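Local coordinates for nidogen-1 (Mus musculus, PDB 1GL4), which binds laminin, collagen IV and perlecan in basement membranes, this fragment comprising its G2 beta-barrel and an EGF-like domain, at residues 89-94 against 106-111; 112-117 against 249-254. All coordinates share one frame; numbering follows the deposited sequence.

Contact 1: 89-94 against 106-111; sequences TAISTI and APIGGI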
ATOM      1  N   THR A  89       4.448   1.309   2.118  1.00 10.95           N
ATOM      2  CA  THR A  89       4.028   2.498   2.856  1.00 11.32           C
ATOM      3  C   THR A  89       4.936   2.838   4.038  1.00 12.45           C
ATOM      4  O   THR A  89       5.370   1.952   4.779  1.00 10.62           O
ATOM      5  CB  THR A  89       2.571   2.335   3.378  1.00 12.86           C
ATOM      6  OG1 THR A  89       1.684   2.122   2.272  1.00 11.72           O
ATOM      7  CG2 THR A  89       2.127   3.581   4.140  1.00 13.65           C
ATOM      8  N   ALA A  90       5.224   4.129   4.198  1.00 11.72           N
ATOM      9  CA  ALA A  90       6.058   4.618   5.296  1.00 11.87           C
ATOM     10  C   ALA A  90       5.304   5.710   6.046  1.00 11.96           C
ATOM     11  O   ALA A  90       4.727   6.613   5.436  1.00 10.12           O
ATOM     12  CB  ALA A  90       7.370   5.174   4.763  1.00 13.15           C
ATOM     13  N   ILE A  91       5.314   5.625   7.371  1.00 10.08           N
ATOM     14  CA  ILE A  91       4.637   6.605   8.201  1.00 12.24           C
ATOM     15  C   ILE A  91       5.649   7.057   9.248  1.00 13.37           C
ATOM     16  O   ILE A  91       6.038   6.281  10.117  1.00 10.45           O
ATOM     17  CB  ILE A  91       3.395   5.974   8.868  1.00 12.78           C
ATOM     18  CG1 ILE A  91       2.463   5.422   7.779  1.00 12.09           C
ATOM     19  CG2 ILE A  91       2.686   7.007   9.734  1.00 10.81           C
ATOM     20  CD1 ILE A  91       1.285   4.595   8.286  1.00 12.55           C
ATOM     21  N   SER A  92       6.096   8.305   9.168  1.00 16.90           N
ATOM     22  CA  SER A  92       7.100   8.732  10.130  1.00 20.87           C
ATOM     23  C   SER A  92       6.838   9.937  10.982  1.00 25.38           C
ATOM     24  O   SER A  92       6.291  10.945  10.543  1.00 26.81           O
ATOM     25  CB  SER A  92       8.460   8.909   9.481  1.00 19.27           C
ATOM     26  OG  SER A  92       9.402   9.213  10.500  1.00 18.04           O
ATOM     27  N   THR A  93       7.357   9.790  12.193  1.00 29.28           N
ATOM     28  CA  THR A  93       7.258  10.688  13.314  1.00 29.18           C
ATOM     29  C   THR A  93       6.125   9.981  14.030  1.00 25.08           C
ATOM     30  O   THR A  93       5.040  10.519  14.222  1.00 23.63           O
ATOM     31  CB  THR A  93       6.877  12.138  12.945  1.00 35.01           C
ATOM     32  OG1 THR A  93       5.619  12.161  12.258  1.00 39.61           O
ATOM     33  CG2 THR A  93       7.975  12.765  12.083  1.00 38.67           C
ATOM     34  N   ILE A  94       6.388   8.715  14.341  1.00 20.76           N
ATOM     35  CA  ILE A  94       5.459   7.869  15.075  1.00 17.94           C
ATOM     36  C   ILE A  94       6.201   7.559  16.370  1.00 16.74           C
ATOM     37  O   ILE A  94       7.276   6.962  16.341  1.00 14.32           O
ATOM     38  CB  ILE A  94       5.157   6.546  14.325  1.00 17.52           C
ATOM     39  CG1 ILE A  94       4.182   6.799  13.166  1.00 17.35           C
ATOM     40  CG2 ILE A  94       4.558   5.531  15.290  1.00 17.53           C
ATOM     41  CD1 ILE A  94       2.779   7.209  13.605  1.00 16.65           C
ATOM     42  N   ALA A 106      -1.526  -3.480   9.424  1.00 11.54           N
ATOM     43  CA  ALA A 106      -1.092  -3.346   8.040  1.00 11.98           C
ATOM     44  C   ALA A 106      -2.175  -2.754   7.125  1.00 13.09           C
ATOM     45  O   ALA A 106      -1.856  -2.079   6.147  1.00 12.48           O
ATOM     46  CB  ALA A 106      -0.643  -4.699   7.508  1.00 14.01           C
ATOM     47  N   PRO A 107      -3.467  -3.022   7.412  1.00 12.35           N
ATOM     48  CA  PRO A 107      -4.543  -2.478   6.573  1.00 11.73           C
ATOM     49  C   PRO A 107      -4.554  -0.950   6.465  1.00 13.19           C
ATOM     50  O   PRO A 107      -5.268  -0.387   5.632  1.00 11.07           O
ATOM     51  CB  PRO A 107      -5.805  -3.026   7.234  1.00 12.59           C
ATOM     52  CG  PRO A 107      -5.352  -4.369   7.713  1.00 12.56           C
ATOM     53  CD  PRO A 107      -4.005  -4.041   8.335  1.00 11.35           C
ATOM     54  N   ILE A 108      -3.780  -0.275   7.314  1.00 12.01           N
ATOM     55  CA  ILE A 108      -3.697   1.179   7.237  1.00 12.43           C
ATOM     56  C   ILE A 108      -3.101   1.492   5.865  1.00 14.05           C
ATOM     57  O   ILE A 108      -3.542   2.411   5.177  1.00 14.76           O
ATOM     58  CB  ILE A 108      -2.789   1.763   8.351  1.00 12.80           C
ATOM     59  CG1 ILE A 108      -3.537   1.762   9.686  1.00 10.39           C
ATOM     60  CG2 ILE A 108      -2.357   3.181   7.995  1.00 14.68           C
ATOM     61  CD1 ILE A 108      -2.681   2.223  10.862  1.00 14.16           C
ATOM     62  N   GLY A 109      -2.102   0.708   5.471  1.00 12.02           N
ATOM     63  CA  GLY A 109      -1.478   0.891   4.175  1.00 14.09           C
ATOM     64  C   GLY A 109      -2.108  -0.048   3.159  1.00 14.61           C
ATOM     65  O   GLY A 109      -2.070   0.202   1.955  1.00 14.50           O
ATOM     66  N   GLY A 110      -2.703  -1.128   3.658  1.00 12.88           N
ATOM     67  CA  GLY A 110      -3.342  -2.106   2.793  1.00 13.55           C
ATOM     68  C   GLY A 110      -4.412  -1.591   1.836  1.00 13.21           C
ATOM     69  O   GLY A 110      -4.658  -2.211   0.799  1.00 11.99           O
ATOM     70  N   ILE A 111      -5.058  -0.476   2.172  1.00 11.46           N
ATOM     71  CA  ILE A 111      -6.088   0.085   1.296  1.00 11.18           C
ATOM     72  C   ILE A 111      -5.434   0.537  -0.012  1.00 11.38           C
ATOM     73  O   ILE A 111      -6.057   0.517  -1.073  1.00 10.48           O
ATOM     74  CB  ILE A 111      -6.815   1.286   1.977  1.00 11.86           C
ATOM     75  CG1 ILE A 111      -7.944   1.806   1.084  1.00 10.05           C
ATOM     76  CG2 ILE A 111      -5.823   2.396   2.276  1.00 11.96           C
ATOM     77  CD1 ILE A 111      -9.098   0.832   0.911  1.00 11.67           C
TER
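Ile91 and Ile108 meet methyl to methyl, with Ile91 CD1 lying 3.9 Å from Ile108 CG2. The two side chains run across each other at about a right angle, the far end of Ile91 meeting the short branch of Ile108. In Ile91 the long branch is extended beyond CG1 (chi2 172°), which carries CD1 out from the strand to the helix; in Ile108 CG2 stands anti to the backbone N and is the branch turned to the strand. Two residues back along the strand, and therefore on the same face, Thr89 OG1 approaches Gly109 CA at 3.9 Å. This is packing against a carbon; the polar partner of the buried hydroxyl is Ser78 OG on strand 69-81, to which it is hydrogen-bonded. With no side chain, Gly109 lets its backbone come against the threonine, the CA atoms of Thr89 and Gly109 being 5.9 Å apart. Near this end of the helix Ala106 O accepts both from Gly109 N (2.9 Å) and from Gly110 N (2.8 Å). The beta-branched threonine and isoleucine fit an extended backbone, and Ile108 gives the helix an apolar surface to set against them. Strand 86-92 lies between strands 69-81 and 266-276, to which it is bonded through its backbone. The side chain of Thr89 is about 7 Å from those of His77 and Arg268, two residues involved in perlecan binding. Helix 107-115 runs within the barrel, where Ile108 also touches Tyr269 of strand 266-276 and Leu151 of strand 149-156, while Ile111 packs against strand 133-142.

Contact 2: 112-117 against 249-254; sequences IGWMFA and QQLSVD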
ATOM      1  N   ILE A 112      -4.163   0.925   0.058  1.00 11.10           N
ATOM      2  CA  ILE A 112      -3.448   1.362  -1.137  1.00 12.07           C
ATOM      3  C   ILE A 112      -3.153   0.145  -2.025  1.00 12.49           C
ATOM      4  O   ILE A 112      -3.096   0.255  -3.250  1.00 11.38           O
ATOM      5  CB  ILE A 112      -2.143   2.092  -0.758  1.00 13.60           C
ATOM      6  CG1 ILE A 112      -2.490   3.336   0.070  1.00 12.99           C
ATOM      7  CG2 ILE A 112      -1.373   2.484  -2.011  1.00 11.81           C
ATOM      8  CD1 ILE A 112      -1.297   4.096   0.604  1.00 12.11           C
ATOM      9  N   GLY A 113      -2.981  -1.017  -1.400  1.00 12.58           N
ATOM     10  CA  GLY A 113      -2.746  -2.237  -2.154  1.00 11.34           C
ATOM     11  C   GLY A 113      -4.025  -2.612  -2.887  1.00 11.74           C
ATOM     12  O   GLY A 113      -3.994  -3.120  -4.009  1.00 11.61           O
ATOM     13  N   TRP A 114      -5.161  -2.361  -2.243  1.00 12.23           N
ATOM     14  CA  TRP A 114      -6.467  -2.642  -2.836  1.00 11.14           C
ATOM     15  C   TRP A 114      -6.659  -1.732  -4.051  1.00 11.19           C
ATOM     16  O   TRP A 114      -7.135  -2.165  -5.100  1.00 11.81           O
ATOM     17  CB  TRP A 114      -7.578  -2.387  -1.805  1.00 11.25           C
ATOM     18  CG  TRP A 114      -8.974  -2.431  -2.377  1.00 11.58           C
ATOM     19  CD1 TRP A 114      -9.684  -3.543  -2.725  1.00 12.28           C
ATOM     20  CD2 TRP A 114      -9.802  -1.306  -2.701  1.00 12.76           C
ATOM     21  NE1 TRP A 114     -10.906  -3.184  -3.252  1.00 13.34           N
ATOM     22  CE2 TRP A 114     -11.004  -1.816  -3.249  1.00 12.92           C
ATOM     23  CE3 TRP A 114      -9.644   0.083  -2.587  1.00 11.50           C
ATOM     24  CZ2 TRP A 114     -12.044  -0.987  -3.679  1.00 11.25           C
ATOM     25  CZ3 TRP A 114     -10.684   0.914  -3.017  1.00 11.71           C
ATOM     26  CH2 TRP A 114     -11.867   0.375  -3.556  1.00 11.89           C
ATOM     27  N   MET A 115      -6.267  -0.470  -3.905  1.00 13.00           N
ATOM     28  CA  MET A 115      -6.393   0.504  -4.985  1.00 13.21           C
ATOM     29  C   MET A 115      -5.627   0.116  -6.250  1.00 13.12           C
ATOM     30  O   MET A 115      -6.118   0.323  -7.364  1.00 11.39           O
ATOM     31  CB  MET A 115      -5.883   1.878  -4.537  1.00 13.57           C
ATOM     32  CG  MET A 115      -6.752   2.627  -3.540  1.00 13.71           C
ATOM     33  SD  MET A 115      -6.006   4.225  -3.091  1.00 17.01           S
ATOM     34  CE  MET A 115      -6.046   5.062  -4.652  1.00 11.58           C
ATOM     35  N   PHE A 116      -4.426  -0.435  -6.079  1.00 13.16           N
ATOM     36  CA  PHE A 116      -3.591  -0.791  -7.225  1.00 13.30           C
ATOM     37  C   PHE A 116      -3.263  -2.270  -7.433  1.00 12.97           C
ATOM     38  O   PHE A 116      -2.243  -2.601  -8.037  1.00 10.60           O
ATOM     39  CB  PHE A 116      -2.289   0.023  -7.171  1.00 14.17           C
ATOM     40  CG  PHE A 116      -2.506   1.512  -7.224  1.00 14.70           C
ATOM     41  CD1 PHE A 116      -2.329   2.302  -6.091  1.00 15.89           C
ATOM     42  CD2 PHE A 116      -2.916   2.121  -8.403  1.00 15.99           C
ATOM     43  CE1 PHE A 116      -2.562   3.678  -6.134  1.00 17.04           C
ATOM     44  CE2 PHE A 116      -3.152   3.493  -8.457  1.00 15.65           C
ATOM     45  CZ  PHE A 116      -2.975   4.274  -7.317  1.00 16.53           C
ATOM     46  N   ALA A 117      -4.134  -3.157  -6.960  1.00 11.45           N
ATOM     47  CA  ALA A 117      -3.912  -4.598  -7.108  1.00 12.50           C
ATOM     48  C   ALA A 117      -3.814  -4.998  -8.582  1.00 12.01           C
ATOM     49  O   ALA A 117      -4.367  -4.325  -9.447  1.00 10.99           O
ATOM     50  CB  ALA A 117      -5.053  -5.372  -6.449  1.00 11.10           C
ATOM     51  N   GLN A 249     -15.932  -9.280  -5.474  1.00 12.87           N
ATOM     52  CA  GLN A 249     -14.588  -9.462  -6.023  1.00 13.41           C
ATOM     53  C   GLN A 249     -13.676  -9.957  -4.900  1.00 12.78           C
ATOM     54  O   GLN A 249     -13.862  -9.602  -3.740  1.00 12.09           O
ATOM     55  CB  GLN A 249     -14.049  -8.144  -6.602  1.00 15.25           C
ATOM     56  CG  GLN A 249     -14.887  -7.588  -7.763  1.00 15.97           C
ATOM     57  CD  GLN A 249     -14.309  -6.316  -8.362  1.00 19.94           C
ATOM     58  OE1 GLN A 249     -14.919  -5.692  -9.234  1.00 23.77           O
ATOM     59  NE2 GLN A 249     -13.130  -5.927  -7.901  1.00 19.52           N
ATOM     60  N   GLN A 250     -12.691 -10.779  -5.243  1.00 12.40           N
ATOM     61  CA  GLN A 250     -11.789 -11.312  -4.230  1.00 14.74           C
ATOM     62  C   GLN A 250     -10.386 -10.731  -4.293  1.00 13.43           C
ATOM     63  O   GLN A 250      -9.746 -10.740  -5.345  1.00 13.74           O
ATOM     64  CB  GLN A 250     -11.715 -12.838  -4.345  1.00 14.28           C
ATOM     65  CG  GLN A 250     -10.688 -13.485  -3.426  1.00 16.70           C
ATOM     66  CD  GLN A 250     -10.633 -14.994  -3.588  1.00 19.13           C
ATOM     67  OE1 GLN A 250      -9.556 -15.584  -3.629  1.00 20.47           O
ATOM     68  NE2 GLN A 250     -11.797 -15.621  -3.675  1.00 18.77           N
ATOM     69  N   LEU A 251      -9.918 -10.218  -3.158  1.00 13.97           N
ATOM     70  CA  LEU A 251      -8.575  -9.656  -3.073  1.00 13.10           C
ATOM     71  C   LEU A 251      -7.669 -10.711  -2.442  1.00 13.26           C
ATOM     72  O   LEU A 251      -7.942 -11.194  -1.337  1.00 10.67           O
ATOM     73  CB  LEU A 251      -8.560  -8.390  -2.205  1.00 12.83           C
ATOM     74  CG  LEU A 251      -7.222  -7.636  -2.124  1.00 13.32           C
ATOM     75  CD1 LEU A 251      -7.009  -6.855  -3.414  1.00 12.25           C
ATOM     76  CD2 LEU A 251      -7.218  -6.667  -0.929  1.00 11.85           C
ATOM     77  N   SER A 252      -6.605 -11.078  -3.152  1.00 13.63           N
ATOM     78  CA  SER A 252      -5.642 -12.060  -2.656  1.00 13.81           C
ATOM     79  C   SER A 252      -4.392 -11.299  -2.203  1.00 14.89           C
ATOM     80  O   SER A 252      -3.778 -10.567  -2.989  1.00 13.15           O
ATOM     81  CB  SER A 252      -5.298 -13.065  -3.762  1.00 15.48           C
ATOM     82  OG  SER A 252      -6.456 -13.803  -4.139  1.00 14.99           O
ATOM     83  N   VAL A 253      -4.030 -11.473  -0.934  1.00 11.90           N
ATOM     84  CA  VAL A 253      -2.888 -10.775  -0.346  1.00 12.93           C
ATOM     85  C   VAL A 253      -1.783 -11.715   0.116  1.00 13.38           C
ATOM     86  O   VAL A 253      -2.058 -12.765   0.695  1.00 12.28           O
ATOM     87  CB  VAL A 253      -3.337  -9.941   0.874  1.00 12.30           C
ATOM     88  CG1 VAL A 253      -2.163  -9.142   1.427  1.00 12.59           C
ATOM     89  CG2 VAL A 253      -4.487  -9.015   0.482  1.00 12.79           C
ATOM     90  N   ASP A 254      -0.535 -11.325  -0.130  1.00 15.57           N
ATOM     91  CA  ASP A 254       0.609 -12.132   0.285  1.00 17.22           C
ATOM     92  C   ASP A 254       1.874 -11.289   0.450  1.00 15.40           C
ATOM     93  O   ASP A 254       1.869 -10.092   0.183  1.00 16.15           O
ATOM     94  CB  ASP A 254       0.869 -13.255  -0.724  1.00 21.21           C
ATOM     95  CG  ASP A 254       1.688 -12.792  -1.913  1.00 23.86           C
ATOM     96  OD1 ASP A 254       1.239 -11.892  -2.651  1.00 26.23           O
ATOM     97  OD2 ASP A 254       2.795 -13.333  -2.104  1.00 30.02           O
TER
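Between the last turn of helix 107-115 and strand 248-261 the backbones stay well apart, the nearest CA atoms, those of Trp114 and Leu251, being 7.3 Å from each other, and no hydrogen bond joins the two segments. One side chain bridges the gap. Leu251 points from the strand toward the helix with CG anti to its own backbone N (chi1 -175°), and its CD1 methyl does the touching. That methyl comes to 3.9 Å from Ala117 CB and, more loosely, to 4.3 Å from Trp114 CD1, approaching the indole obliquely; it is equally far from Trp114 CA. Leucine is well placed here, since it is long enough to span the distance and ends in a branched, wholly apolar group. Alanine answers it with a single methyl just after the helix has ended, Phe116 being the first residue to leave helical geometry. The bond from Phe116 N to Ile112 O, 3.2 Å long, belongs to that final turn. The broad indole of Trp114 also stacks with the ring of Tyr192 on strand 182-195, a neighbour of strand 248-261, so the helix is packed on two adjacent strands. Beside the contact, Gln249 NE2 bonds to Lys124 O and Ala117 O accepts from Asn125 ND2, linking both segments to the chain that follows the helix. A buried helix packed by apolar side chains against the inner face of the surrounding strands is characteristic of the G2 beta-barrel, whose fold resembles that of green fluorescent protein.

Both contacts are buried, and both use helix 107-115: contact 1 takes its earlier part, contact 2 its last turn and the residues just after. Their strands differ, 86-92 in one and 248-261 in the other, but both pair with strand 266-276, so the helix meets the barrel wall on either flank of that strand. The contacts adjoin where Thr89 OG1 lies 3.9 Å from Ile112 CD1. Neither has a hydrogen bond between its segments. Contact 1 mixes isoleucine packing with a threonine set against glycine, near the perlecan-binding residues; contact 2 is purely apolar, centred on one leucine, and near none of the binding residues.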